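Local coordinates for protein Thf1 (Thermosynechococcus elongatus, PDB 5MJR) that associates with the FtsH protease complex involved in photosystem II repair and may take part in the biogenesis of photosynthetic membranes, at residues L68-V73 against Q106-D111; V52-L57 against V99-N104; L151-L156 against E187-D192. One frame throughout, in Å; residues are numbered along the deposited sequence.

Overall arrangement
From the N terminus, helix 41-58 supplies 52-57 and helix 67-80 supplies 68-73 before either contact is closed. The chain then turns back: 99-104, at the end of helix 90-100, completes interaction 2, and 106-111 on helix 105-113 completes interaction 1, so the two loops cross. They also touch, Phe69 meeting Leu57 and Val73 meeting Ile54. Interaction 3 follows in series, closing a separate loop when 187-192 on helix 186-198 packs on 151-156. Helix 67-80 connects interaction 1 to interaction 3: Leu68 and Leu71 lie against Gly155, and Leu68 also against Leu156. The three contacts thus tie together helices 41-58, 67-80, 105-113, 150-162 and 186-198.

Interaction 1 (L68-V73 against Q106-D111); sequences LFALGV and QQLKED
Leu108 and Asp111 of helix 105-113 straddle the methyl group of Ala70 on helix 67-80, in a nearly perpendicular helix packing. The axes of the two short segments come within 8.2 Å and cross at -98°, and the backbones are closest at Ala70 and Leu108. Followed outward, the Leu108 side chain first runs past this alanine: its CB lies 4.3 Å from Ala70 CB, and its CG closes to 4.0 Å from the same methyl. At CG the chain forks. The CD2 branch continues along the partner helix to Val73, where it meets CG1 at 3.8 Å, while CD1 turns to the Met103 side chain, so that the leucine fills the corner between helix 67-80 and the connection leading into its own helix. Val73 holds CG1 anti to its backbone N (chi1 170°), which presents that methyl to Leu108 and lays the other, CG2, over one face of the Phe69 ring, near the rim.

On the other flank of Ala70, Asp111 contributes its methylene, with CB 3.7 Å from Ala70 CB. Its carboxylate does not bond across to 68-73; OD2 instead accepts a hydrogen bond from Tyr65 OH, and Tyr65 also touches Ala70. On the exposed side of helix 105-113, Gln106 NE2 reaches one turn ahead to Glu110 OE2 in a 2.8 Å, almost straight bond (171°) that uses the anti lone pair of the carboxylate oxygen.

No hydrogen bond or salt bridge links the two segments. The contact is purely van der Waals in character and rests on the fit of a small alanine between two larger neighbours, with the one acidic residue at the interface offering carbon to it and directing its charge to a tyrosine.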
ATOM      1  N   LEU A  68      -4.575  -5.862   2.100  1.00  8.67           N
ATOM      2  CA  LEU A  68      -4.696  -4.398   2.193  1.00  9.16           C
ATOM      3  C   LEU A  68      -3.253  -3.795   2.214  1.00  8.85           C
ATOM      4  O   LEU A  68      -3.002  -2.759   1.596  1.00  9.41           O
ATOM      5  CB  LEU A  68      -5.485  -3.970   3.375  1.00  9.27           C
ATOM      6  CG  LEU A  68      -5.707  -2.489   3.614  1.00  9.37           C
ATOM      7  CD1 LEU A  68      -6.508  -1.897   2.476  1.00 10.64           C
ATOM      8  CD2 LEU A  68      -6.358  -2.214   4.956  1.00 11.46           C
ATOM      9  N   PHE A  69      -2.383  -4.407   3.026  1.00  8.88           N
ATOM     10  CA  PHE A  69      -0.975  -3.993   3.000  1.00  9.05           C
ATOM     11  C   PHE A  69      -0.335  -4.200   1.628  1.00  8.35           C
ATOM     12  O   PHE A  69       0.369  -3.286   1.172  1.00  8.84           O
ATOM     13  CB  PHE A  69      -0.250  -4.799   4.086  1.00  9.76           C
ATOM     14  CG  PHE A  69       1.269  -4.607   4.104  1.00  9.34           C
ATOM     15  CD1 PHE A  69       1.836  -3.544   4.639  1.00 14.00           C
ATOM     16  CD2 PHE A  69       2.021  -5.568   3.499  1.00 12.37           C
ATOM     17  CE1 PHE A  69       3.276  -3.416   4.585  1.00 15.41           C
ATOM     18  CE2 PHE A  69       3.391  -5.535   3.477  1.00 18.42           C
ATOM     19  CZ  PHE A  69       3.971  -4.456   4.022  1.00 17.30           C
ATOM     20  N   ALA A  70      -0.593  -5.323   1.002  1.00  8.04           N
ATOM     21  CA  ALA A  70      -0.067  -5.545  -0.323  1.00  8.01           C
ATOM     22  C   ALA A  70      -0.434  -4.462  -1.279  1.00  7.73           C
ATOM     23  O   ALA A  70       0.384  -3.909  -2.046  1.00  8.13           O
ATOM     24  CB  ALA A  70      -0.426  -6.898  -0.877  1.00  9.31           C
ATOM     25  N   LEU A  71      -1.726  -4.120  -1.293  1.00  7.51           N
ATOM     26  CA  LEU A  71      -2.224  -3.085  -2.161  1.00  7.32           C
ATOM     27  C   LEU A  71      -1.558  -1.748  -1.845  1.00  7.67           C
ATOM     28  O   LEU A  71      -1.205  -0.976  -2.750  1.00  8.45           O
ATOM     29  CB  LEU A  71      -3.738  -2.988  -2.159  1.00  8.54           C
ATOM     30  CG  LEU A  71      -4.390  -1.977  -3.107  1.00  9.01           C
ATOM     31  CD1 LEU A  71      -4.052  -2.227  -4.517  1.00 11.36           C
ATOM     32  CD2 LEU A  71      -5.888  -1.977  -2.841  1.00 11.52           C
ATOM     33  N   GLY A  72      -1.387  -1.422  -0.557  1.00  7.55           N
ATOM     34  CA  GLY A  72      -0.748  -0.219  -0.214  1.00  7.79           C
ATOM     35  C   GLY A  72       0.714  -0.116  -0.657  1.00  8.94           C
ATOM     36  O   GLY A  72       1.145   0.914  -1.167  1.00  9.27           O
ATOM     37  N   VAL A  73       1.483  -1.214  -0.503  1.00  8.20           N
ATOM     38  CA  VAL A  73       2.883  -1.227  -0.939  1.00  7.97           C
ATOM     39  C   VAL A  73       2.967  -1.057  -2.436  1.00  8.04           C
ATOM     40  O   VAL A  73       3.761  -0.241  -2.961  1.00  9.69           O
ATOM     41  CB  VAL A  73       3.564  -2.523  -0.502  1.00  7.78           C
ATOM     42  CG1 VAL A  73       4.955  -2.716  -1.144  1.00  9.35           C
ATOM     43  CG2 VAL A  73       3.703  -2.599   0.967  1.00 10.43           C
ATOM     44  N   GLN A 106       5.439 -11.638  -6.434  1.00  9.23           N
ATOM     45  CA  GLN A 106       4.307 -12.168  -7.148  1.00  9.04           C
ATOM     46  C   GLN A 106       3.099 -12.271  -6.250  1.00  9.54           C
ATOM     47  O   GLN A 106       1.958 -12.019  -6.711  1.00 10.66           O
ATOM     48  CB  GLN A 106       4.574 -13.496  -7.820  1.00 10.65           C
ATOM     49  CG  GLN A 106       3.539 -13.965  -8.775  1.00 13.41           C
ATOM     50  CD  GLN A 106       3.231 -13.021  -9.905  1.00 14.17           C
ATOM     51  OE1 GLN A 106       4.042 -12.210 -10.321  1.00 15.52           O
ATOM     52  NE2 GLN A 106       2.036 -13.194 -10.484  1.00 16.33           N
ATOM     53  N   GLN A 107       3.271 -12.634  -4.998  1.00  8.56           N
ATOM     54  CA  GLN A 107       2.138 -12.647  -4.039  1.00  9.25           C
ATOM     55  C   GLN A 107       1.643 -11.228  -3.840  1.00  9.58           C
ATOM     56  O   GLN A 107       0.415 -10.989  -3.860  1.00  9.53           O
ATOM     57  CB  GLN A 107       2.530 -13.252  -2.696  1.00  9.83           C
ATOM     58  CG  GLN A 107       1.386 -13.297  -1.683  1.00 10.43           C
ATOM     59  CD  GLN A 107       1.701 -13.903  -0.367  1.00  9.91           C
ATOM     60  OE1 GLN A 107       2.863 -14.217  -0.058  1.00 11.24           O
ATOM     61  NE2 GLN A 107       0.699 -14.047   0.480  1.00 11.83           N
ATOM     62  N   LEU A 108       2.528 -10.233  -3.642  1.00  8.91           N
ATOM     63  CA  LEU A 108       2.016  -8.893  -3.459  1.00  8.29           C
ATOM     64  C   LEU A 108       1.265  -8.430  -4.728  1.00  8.25           C
ATOM     65  O   LEU A 108       0.227  -7.714  -4.596  1.00  9.65           O
ATOM     66  CB  LEU A 108       3.138  -7.885  -3.115  1.00 10.05           C
ATOM     67  CG  LEU A 108       3.445  -7.762  -1.630  1.00 10.34           C
ATOM     68  CD1 LEU A 108       4.152  -9.027  -1.071  1.00 12.99           C
ATOM     69  CD2 LEU A 108       4.158  -6.465  -1.348  1.00 11.57           C
ATOM     70  N   LYS A 109       1.805  -8.700  -5.902  1.00  8.58           N
ATOM     71  CA  LYS A 109       1.147  -8.285  -7.149  1.00  9.61           C
ATOM     72  C   LYS A 109      -0.217  -8.955  -7.295  1.00 10.52           C
ATOM     73  O   LYS A 109      -1.214  -8.253  -7.644  1.00 10.35           O
ATOM     74  CB  LYS A 109       2.003  -8.574  -8.356  1.00 11.71           C
ATOM     75  CG  LYS A 109       3.214  -7.690  -8.495  1.00 15.71           C
ATOM     76  CD  LYS A 109       3.943  -8.231  -9.765  1.00 21.62           C
ATOM     77  CE  LYS A 109       5.260  -7.704  -9.819  1.00 30.59           C
ATOM     78  NZ  LYS A 109       6.071  -8.063 -11.032  1.00 44.32           N
ATOM     79  N   GLU A 110      -0.336 -10.255  -6.988  1.00  9.00           N
ATOM     80  CA  GLU A 110      -1.607 -10.893  -7.147  1.00  9.98           C
ATOM     81  C   GLU A 110      -2.590 -10.373  -6.101  1.00  9.91           C
ATOM     82  O   GLU A 110      -3.790 -10.185  -6.385  1.00 11.94           O
ATOM     83  CB  GLU A 110      -1.425 -12.373  -7.073  1.00 10.59           C
ATOM     84  CG  GLU A 110      -0.756 -13.000  -8.300  1.00 12.57           C
ATOM     85  CD  GLU A 110      -0.620 -14.516  -8.371  1.00 13.91           C
ATOM     86  OE1 GLU A 110      -1.380 -15.237  -7.687  1.00 19.06           O
ATOM     87  OE2 GLU A 110       0.241 -14.961  -9.179  1.00 17.13           O
ATOM     88  N   ASP A 111      -2.137 -10.147  -4.876  1.00  8.71           N
ATOM     89  CA  ASP A 111      -3.012  -9.630  -3.818  1.00  8.89           C
ATOM     90  C   ASP A 111      -3.453  -8.270  -4.217  1.00  9.40           C
ATOM     91  O   ASP A 111      -4.662  -7.898  -4.014  1.00 11.52           O
ATOM     92  CB  ASP A 111      -2.371  -9.629  -2.460  1.00  9.87           C
ATOM     93  CG  ASP A 111      -2.506 -10.953  -1.735  1.00 13.22           C
ATOM     94  OD1 ASP A 111      -3.380 -11.781  -2.086  1.00 13.26           O
ATOM     95  OD2 ASP A 111      -1.747 -11.194  -0.797  1.00 13.33           O
TER

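Interaction 2 (V52-L57 against V99-N104); sequences VEIHLL and VAEEMN
Glu101 OE1 is held in a salt bridge by Arg58 NH2 while it lies against Ile54 and His55 of helix 41-58. It also comes to 3.3 Å from His55 N, but the angle there is too poor for a hydrogen bond. The glutamate gets there by bending at chi2 (-72°), which folds its carboxylate back over Ile54. There Ile54 CG2 lies 3.5 Å from Glu101 CD, and Ile54 CB approaches OE2 at 3.6 Å, so a buried charged group rests on a hydrocarbon floor while the arginine would offset its charge. Met103 CE comes to 3.8 Å from Ile54 CG2 in one of two conformers, so this touch is less certain.

The turn carrying these side chains is a Schellman motif. Glu102, with positive phi, is its C-prime residue and ends helix 90-100, and its OE2 forms a second salt bridge to Arg58. Asn104 is the N-cap of helix 105-113, its OD1 bonding weakly to the first turn. The contact thus sets this helix-to-helix corner against helix 41-58, with helix 24-34 adjoining through Thr27, the hydrogen-bond partner of His55 ND1, and helix 67-80 meeting Ile54 at Val73.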
ATOM      1  N   VAL A  52      12.958   0.496   4.941  1.00  8.67           N
ATOM      2  CA  VAL A  52      12.941   0.645   6.378  1.00  8.81           C
ATOM      3  C   VAL A  52      11.515   0.477   6.959  1.00  9.43           C
ATOM      4  O   VAL A  52      11.308  -0.217   7.951  1.00 10.83           O
ATOM      5  CB  VAL A  52      13.562   1.990   6.822  1.00  9.77           C
ATOM      6  CG1 VAL A  52      13.354   2.278   8.291  1.00 13.05           C
ATOM      7  CG2 VAL A  52      15.085   2.010   6.438  1.00 11.19           C
ATOM      8  N   GLU A  53      10.573   1.181   6.307  1.00  9.25           N
ATOM      9  CA  GLU A  53       9.178   1.153   6.787  1.00  9.97           C
ATOM     10  C   GLU A  53       8.643  -0.262   6.822  1.00  8.91           C
ATOM     11  O   GLU A  53       8.043  -0.655   7.855  1.00 10.42           O
ATOM     12  CB  GLU A  53       8.344   2.070   5.838  1.00 11.26           C
ATOM     13  CG  GLU A  53       6.907   2.179   6.251  1.00 13.21           C
ATOM     14  CD  GLU A  53       6.103   3.079   5.354  1.00 15.14           C
ATOM     15  OE1 GLU A  53       6.529   3.314   4.178  1.00 15.85           O
ATOM     16  OE2 GLU A  53       5.014   3.549   5.782  1.00 16.30           O
ATOM     17  N   ILE A  54       8.844  -1.054   5.800  1.00  9.18           N
ATOM     18  CA  ILE A  54       8.335  -2.407   5.755  1.00  8.92           C
ATOM     19  C   ILE A  54       9.047  -3.252   6.785  1.00  9.31           C
ATOM     20  O   ILE A  54       8.470  -4.066   7.453  1.00 11.24           O
ATOM     21  CB  ILE A  54       8.442  -2.991   4.330  1.00  8.50           C
ATOM     22  CG1 ILE A  54       7.557  -2.206   3.350  1.00  9.79           C
ATOM     23  CG2 ILE A  54       8.149  -4.463   4.349  1.00 10.47           C
ATOM     24  CD1 ILE A  54       7.742  -2.548   1.925  1.00 10.99           C
ATOM     25  N   HIS A  55      10.411  -3.067   6.886  1.00  9.80           N
ATOM     26  CA  HIS A  55      11.175  -3.897   7.825  1.00  9.43           C
ATOM     27  C   HIS A  55      10.598  -3.670   9.255  1.00 10.20           C
ATOM     28  O   HIS A  55      10.423  -4.600  10.025  1.00 12.28           O
ATOM     29  CB  HIS A  55      12.645  -3.484   7.733  1.00 11.19           C
ATOM     30  CG  HIS A  55      13.496  -4.262   8.629  1.00 11.29           C
ATOM     31  ND1 HIS A  55      14.311  -5.284   8.174  1.00 15.04           N
ATOM     32  CD2 HIS A  55      13.696  -4.149   9.961  1.00 13.76           C
ATOM     33  CE1 HIS A  55      14.951  -5.780   9.227  1.00 14.56           C
ATOM     34  NE2 HIS A  55      14.577  -5.140  10.340  1.00 13.77           N
ATOM     35  N   LEU A  56      10.409  -2.412   9.634  1.00 10.93           N
ATOM     36  CA  LEU A  56       9.957  -2.082  10.982  1.00 11.81           C
ATOM     37  C   LEU A  56       8.544  -2.617  11.272  1.00 11.52           C
ATOM     38  O   LEU A  56       8.237  -2.978  12.407  1.00 13.42           O
ATOM     39  CB  LEU A  56      10.089  -0.647  11.259  1.00 15.56           C
ATOM     40  CG  LEU A  56      11.537  -0.099  11.248  1.00 20.45           C
ATOM     41  CD1 LEU A  56      11.416   1.384  11.480  1.00 25.67           C
ATOM     42  CD2 LEU A  56      12.362  -0.844  12.344  1.00 25.25           C
ATOM     43  N   LEU A  57       7.727  -2.695  10.238  1.00 10.32           N
ATOM     44  CA  LEU A  57       6.422  -3.401  10.407  1.00 10.93           C
ATOM     45  C   LEU A  57       6.640  -4.917  10.659  1.00 11.30           C
ATOM     46  O   LEU A  57       6.015  -5.470  11.583  1.00 12.47           O
ATOM     47  CB  LEU A  57       5.577  -3.185   9.201  1.00 12.27           C
ATOM     48  CG  LEU A  57       5.002  -1.775   9.075  1.00 13.58           C
ATOM     49  CD1 LEU A  57       4.355  -1.572   7.718  1.00 13.95           C
ATOM     50  CD2 LEU A  57       3.973  -1.517  10.186  1.00 15.52           C
ATOM     51  N   VAL A  99      11.924  -9.274  -2.188  1.00  8.86           N
ATOM     52  CA  VAL A  99      12.748 -10.372  -1.690  1.00 10.43           C
ATOM     53  C   VAL A  99      13.625  -9.913  -0.544  1.00 10.09           C
ATOM     54  O   VAL A  99      13.851 -10.698   0.412  1.00 11.37           O
ATOM     55  CB  VAL A  99      13.503 -11.118  -2.795  1.00 12.87           C
ATOM     56  CG1 VAL A  99      12.613 -11.686  -3.842  1.00 14.63           C
ATOM     57  CG2 VAL A  99      14.536 -10.344  -3.419  1.00 18.53           C
ATOM     58  N   ALA A 100      14.100  -8.665  -0.568  1.00  9.79           N
ATOM     59  CA  ALA A 100      14.892  -8.140   0.543  1.00  9.66           C
ATOM     60  C   ALA A 100      14.116  -8.106   1.875  1.00 10.11           C
ATOM     61  O   ALA A 100      14.715  -8.171   2.958  1.00 12.91           O
ATOM     62  CB  ALA A 100      15.382  -6.767   0.207  1.00 11.12           C
ATOM     63  N   GLU A 101      12.807  -7.966   1.759  1.00  9.46           N
ATOM     64  CA  GLU A 101      11.910  -7.917   2.902  1.00  8.66           C
ATOM     65  C   GLU A 101      11.310  -9.314   3.241  1.00  9.46           C
ATOM     66  O   GLU A 101      10.395  -9.363   4.047  1.00 10.90           O
ATOM     67  CB  GLU A 101      10.748  -6.958   2.585  1.00 11.01           C
ATOM     68  CG  GLU A 101      11.125  -5.560   2.389  1.00 11.14           C
ATOM     69  CD  GLU A 101      11.544  -4.807   3.630  1.00 10.15           C
ATOM     70  OE1 GLU A 101      11.547  -5.263   4.764  1.00 12.08           O
ATOM     71  OE2 GLU A 101      11.876  -3.585   3.375  1.00 11.81           O
ATOM     72  N   GLU A 102      11.895 -10.391   2.672  1.00  9.17           N
ATOM     73  CA  GLU A 102      11.359 -11.710   2.946  1.00  9.62           C
ATOM     74  C   GLU A 102       9.865 -11.792   2.619  1.00  9.52           C
ATOM     75  O   GLU A 102       9.035 -12.401   3.312  1.00 11.31           O
ATOM     76  CB  GLU A 102      11.659 -12.169   4.365  1.00 12.10           C
ATOM     77  CG  GLU A 102      13.200 -12.114   4.700  1.00 17.42           C
ATOM     78  CD  GLU A 102      13.564 -12.646   6.054  1.00 25.82           C
ATOM     79  OE1 GLU A 102      13.787 -13.822   6.092  1.00 45.79           O
ATOM     80  OE2 GLU A 102      13.555 -11.928   7.038  1.00 29.42           O
ATOM     81  N   MET A 103       9.534 -11.162   1.474  1.00  9.10           N
ATOM     82  CA  MET A 103       8.235 -11.275   0.843  0.50  8.62           C
ATOM     83  C   MET A 103       8.372 -11.732  -0.588  1.00  8.97           C
ATOM     84  O   MET A 103       9.495 -11.853  -1.137  1.00 11.77           O
ATOM     85  CB  MET A 103       7.499  -9.923   0.870  0.50  9.87           C
ATOM     86  CG  MET A 103       7.346  -9.373   2.305  0.50 11.80           C
ATOM     87  SD  MET A 103       6.330  -7.914   2.463  0.50 14.34           S
ATOM     88  CE  MET A 103       6.266  -7.748   4.239  0.50 16.76           C
ATOM     89  N   ASN A 104       7.257 -12.029  -1.225  1.00  9.22           N
ATOM     90  CA  ASN A 104       7.177 -12.588  -2.575  1.00  8.82           C
ATOM     91  C   ASN A 104       6.533 -11.578  -3.480  1.00  8.19           C
ATOM     92  O   ASN A 104       5.347 -11.278  -3.272  1.00  9.50           O
ATOM     93  CB  ASN A 104       6.399 -13.932  -2.542  1.00 10.09           C
ATOM     94  CG  ASN A 104       6.307 -14.569  -3.876  1.00  9.46           C
ATOM     95  OD1 ASN A 104       6.320 -13.900  -4.918  1.00 11.61           O
ATOM     96  ND2 ASN A 104       6.116 -15.879  -3.900  1.00 10.06           N
TER

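Interaction 3 (L151-L156 against E187-D192); sequences LHAVGL and EKVKRD. With SO4 (sulfate ion), chain B.
Ala153 and Leu156, one turn apart on helix 150-162, receive Val189 of helix 186-198 in a near-orthogonal helix-helix packing, the short axes crossing at -82° and 8.9 Å apart. Helix 186-198 begins the region predicted as coiled coil. At the start of the first segment, Leu151 and His152 serve a different neighbour, both touching Phe69 of helix 67-80. Ala153 marks the closest backbone approach: its CB is 3.9 Å from Val189 CG1 and 4.0 Å from Asp192 CB, so the methyl fits between residues on successive turns of the other helix. Val154 packs farther along that helix, on Tyr196. Leu156 completes the seam with CD2 3.9 Å from Val189 CG1, the two side chains meeting at about a right angle. Because Val189 sets CG1 anti to its backbone N (chi1 172°), this one methyl serves both Ala153 and Leu156.

Asp192 gives its CB to the apolar seam and turns its carboxylate to Arg191 and Tyr148. Arg191 bends at chi3 (75°) and grips it side-on, with NE 2.8 Å from OD1 and NH2 3.0 Å from OD2; OD1 is approached from above the carboxylate plane, OD2 on its syn side, somewhat out of the plane. Tyr148 OH also bonds OD2. With the carboxylate gone, as in an alanine here, Tyr148 OH would probably lose this partner and the Arg191 guanidinium is likely to turn more freely. That guanidinium and the extended Lys188 chain together hold a sulfate, probably from the crystallisation liquor. Lys188 NZ reaches sulfate O1 at 2.6 Å, while Arg191 NH2 bonds O3 and NH1 meets O2 at 2.8 Å, near the guanidinium plane.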
ATOM      1  N   LEU A 151       0.567   2.678   5.107  1.00  9.40           N
ATOM      2  CA  LEU A 151       0.349   1.842   3.919  1.00  9.36           C
ATOM      3  C   LEU A 151      -1.038   1.237   3.829  1.00  8.94           C
ATOM      4  O   LEU A 151      -1.517   1.031   2.713  1.00  9.55           O
ATOM      5  CB  LEU A 151       1.481   0.801   3.788  1.00  9.01           C
ATOM      6  CG  LEU A 151       2.893   1.306   3.521  1.00 10.40           C
ATOM      7  CD1 LEU A 151       3.919   0.272   3.864  1.00 12.53           C
ATOM      8  CD2 LEU A 151       2.959   1.763   2.105  1.00 13.20           C
ATOM      9  N   HIS A 152      -1.650   0.960   4.974  1.00  9.28           N
ATOM     10  CA  HIS A 152      -3.016   0.456   4.894  1.00  9.45           C
ATOM     11  C   HIS A 152      -3.993   1.565   4.465  1.00  8.66           C
ATOM     12  O   HIS A 152      -4.944   1.272   3.741  1.00 10.24           O
ATOM     13  CB  HIS A 152      -3.425   0.031   6.296  1.00  8.98           C
ATOM     14  CG  HIS A 152      -2.689  -1.161   6.793  1.00 10.37           C
ATOM     15  ND1 HIS A 152      -1.939  -1.086   7.939  1.00 10.41           N
ATOM     16  CD2 HIS A 152      -2.639  -2.432   6.321  1.00 11.10           C
ATOM     17  CE1 HIS A 152      -1.461  -2.332   8.133  1.00  9.30           C
ATOM     18  NE2 HIS A 152      -1.844  -3.166   7.150  1.00 10.64           N
ATOM     19  N   ALA A 153      -3.711   2.828   4.795  1.00  8.90           N
ATOM     20  CA  ALA A 153      -4.467   3.973   4.269  1.00  9.66           C
ATOM     21  C   ALA A 153      -4.350   4.113   2.755  1.00  9.89           C
ATOM     22  O   ALA A 153      -5.285   4.294   2.049  1.00  9.67           O
ATOM     23  CB  ALA A 153      -4.128   5.287   4.946  1.00 10.46           C
ATOM     24  N   VAL A 154      -3.100   3.988   2.250  1.00 10.39           N
ATOM     25  CA  VAL A 154      -2.836   4.025   0.828  1.00  9.65           C
ATOM     26  C   VAL A 154      -3.607   2.914   0.141  1.00  8.91           C
ATOM     27  O   VAL A 154      -4.215   3.099  -0.913  1.00 10.74           O
ATOM     28  CB  VAL A 154      -1.328   4.070   0.521  1.00 10.55           C
ATOM     29  CG1 VAL A 154      -1.098   3.998  -0.990  1.00 11.78           C
ATOM     30  CG2 VAL A 154      -0.686   5.325   1.139  1.00 14.21           C
ATOM     31  N   GLY A 155      -3.515   1.718   0.686  1.00  8.63           N
ATOM     32  CA  GLY A 155      -4.233   0.604   0.147  1.00  8.78           C
ATOM     33  C   GLY A 155      -5.776   0.870   0.083  1.00  9.11           C
ATOM     34  O   GLY A 155      -6.421   0.522  -0.915  1.00 10.01           O
ATOM     35  N   LEU A 156      -6.324   1.390   1.206  1.00  8.59           N
ATOM     36  CA  LEU A 156      -7.771   1.704   1.207  1.00  9.35           C
ATOM     37  C   LEU A 156      -8.124   2.657   0.059  1.00  8.87           C
ATOM     38  O   LEU A 156      -9.069   2.432  -0.655  1.00  9.78           O
ATOM     39  CB  LEU A 156      -8.186   2.262   2.543  1.00 10.14           C
ATOM     40  CG  LEU A 156      -9.627   2.653   2.675  1.00 11.19           C
ATOM     41  CD1 LEU A 156     -10.584   1.484   2.551  1.00 14.33           C
ATOM     42  CD2 LEU A 156      -9.920   3.446   3.897  1.00 15.26           C
ATOM     43  N   GLU A 187      -9.699   8.028  11.502  1.00 17.97           N
ATOM     44  CA  GLU A 187      -9.080   9.347  11.693  1.00 17.91           C
ATOM     45  C   GLU A 187      -7.603   9.386  11.291  1.00 15.04           C
ATOM     46  O   GLU A 187      -7.102  10.375  10.755  1.00 17.28           O
ATOM     47  CB  GLU A 187      -9.286   9.966  13.096  1.00 25.56           C
ATOM     48  CG  GLU A 187     -10.766  10.355  13.420  1.00 31.03           C
ATOM     49  CD  GLU A 187     -11.371  11.356  12.391  1.00 47.03           C
ATOM     50  OE1 GLU A 187     -10.837  12.506  12.330  1.00 59.67           O
ATOM     51  OE2 GLU A 187     -12.367  10.983  11.665  1.00 60.02           O
ATOM     52  N   LYS A 188      -6.896   8.285  11.558  1.00 15.22           N
ATOM     53  CA  LYS A 188      -5.537   8.120  11.054  1.00 14.68           C
ATOM     54  C   LYS A 188      -5.459   7.934   9.559  1.00 14.23           C
ATOM     55  O   LYS A 188      -4.583   8.527   8.917  1.00 13.65           O
ATOM     56  CB  LYS A 188      -4.910   6.866  11.727  1.00 16.01           C
ATOM     57  CG  LYS A 188      -4.771   7.005  13.200  1.00 19.16           C
ATOM     58  CD  LYS A 188      -4.010   5.783  13.744  1.00 22.12           C
ATOM     59  CE  LYS A 188      -3.849   5.963  15.207  1.00 24.98           C
ATOM     60  NZ  LYS A 188      -3.069   4.904  15.822  1.00 29.45           N
ATOM     61  N   VAL A 189      -6.431   7.255   8.952  1.00 13.15           N
ATOM     62  CA  VAL A 189      -6.523   7.186   7.515  1.00 12.54           C
ATOM     63  C   VAL A 189      -6.633   8.584   6.892  1.00 11.56           C
ATOM     64  O   VAL A 189      -5.959   8.889   5.896  1.00 12.98           O
ATOM     65  CB  VAL A 189      -7.634   6.262   7.051  1.00 12.59           C
ATOM     66  CG1 VAL A 189      -7.879   6.321   5.566  1.00 13.82           C
ATOM     67  CG2 VAL A 189      -7.369   4.814   7.466  1.00 13.44           C
ATOM     68  N   LYS A 190      -7.529   9.431   7.417  1.00 13.00           N
ATOM     69  CA  LYS A 190      -7.694  10.780   6.872  1.00 14.13           C
ATOM     70  C   LYS A 190      -6.351  11.496   6.898  1.00 12.39           C
ATOM     71  O   LYS A 190      -5.972  12.157   5.939  1.00 14.50           O
ATOM     72  CB  LYS A 190      -8.776  11.526   7.680  1.00 15.21           C
ATOM     73  CG  LYS A 190     -10.201  11.020   7.351  1.00 15.78           C
ATOM     74  CD  LYS A 190     -11.150  11.813   8.231  1.00 18.06           C
ATOM     75  CE  LYS A 190     -12.575  11.313   8.037  1.00 22.16           C
ATOM     76  NZ  LYS A 190     -13.513  12.153   8.720  1.00 27.51           N
ATOM     77  N   ARG A 191      -5.745  11.496   8.086  1.00 13.73           N
ATOM     78  CA  ARG A 191      -4.453  12.121   8.266  1.00 15.22           C
ATOM     79  C   ARG A 191      -3.428  11.643   7.256  1.00 13.42           C
ATOM     80  O   ARG A 191      -2.731  12.437   6.604  1.00 14.20           O
ATOM     81  CB  ARG A 191      -3.973  11.846   9.699  1.00 18.23           C
ATOM     82  CG  ARG A 191      -2.520  12.242   9.954  1.00 19.66           C
ATOM     83  CD  ARG A 191      -1.956  11.519  11.216  1.00 23.02           C
ATOM     84  NE  ARG A 191      -1.678  10.121  10.921  1.00 22.79           N
ATOM     85  CZ  ARG A 191      -1.410   9.175  11.812  1.00 20.72           C
ATOM     86  NH1 ARG A 191      -1.411   9.438  13.116  1.00 23.83           N
ATOM     87  NH2 ARG A 191      -1.207   7.909  11.386  1.00 25.90           N
ATOM     88  N   ASP A 192      -3.297  10.353   7.126  1.00 11.82           N
ATOM     89  CA  ASP A 192      -2.297   9.750   6.295  1.00 11.62           C
ATOM     90  C   ASP A 192      -2.582   9.955   4.805  1.00 11.90           C
ATOM     91  O   ASP A 192      -1.629  10.124   4.035  1.00 14.62           O
ATOM     92  CB  ASP A 192      -2.138   8.257   6.630  1.00 11.53           C
ATOM     93  CG  ASP A 192      -1.521   8.022   8.008  1.00 14.87           C
ATOM     94  OD1 ASP A 192      -0.874   8.964   8.540  1.00 18.73           O
ATOM     95  OD2 ASP A 192      -1.674   6.930   8.587  1.00 15.94           O
TER
HETATM   96  S   SO4 B1000       0.159   5.904  14.275  1.00 25.24           S
HETATM   97  O1  SO4 B1000      -0.637   4.735  14.787  1.00 26.92           O
HETATM   98  O2  SO4 B1000      -0.600   7.154  14.605  1.00 34.46           O
HETATM   99  O3  SO4 B1000       0.280   5.710  12.794  1.00 25.45           O
HETATM  100  O4  SO4 B1000       1.479   6.051  14.854  1.00 37.45           O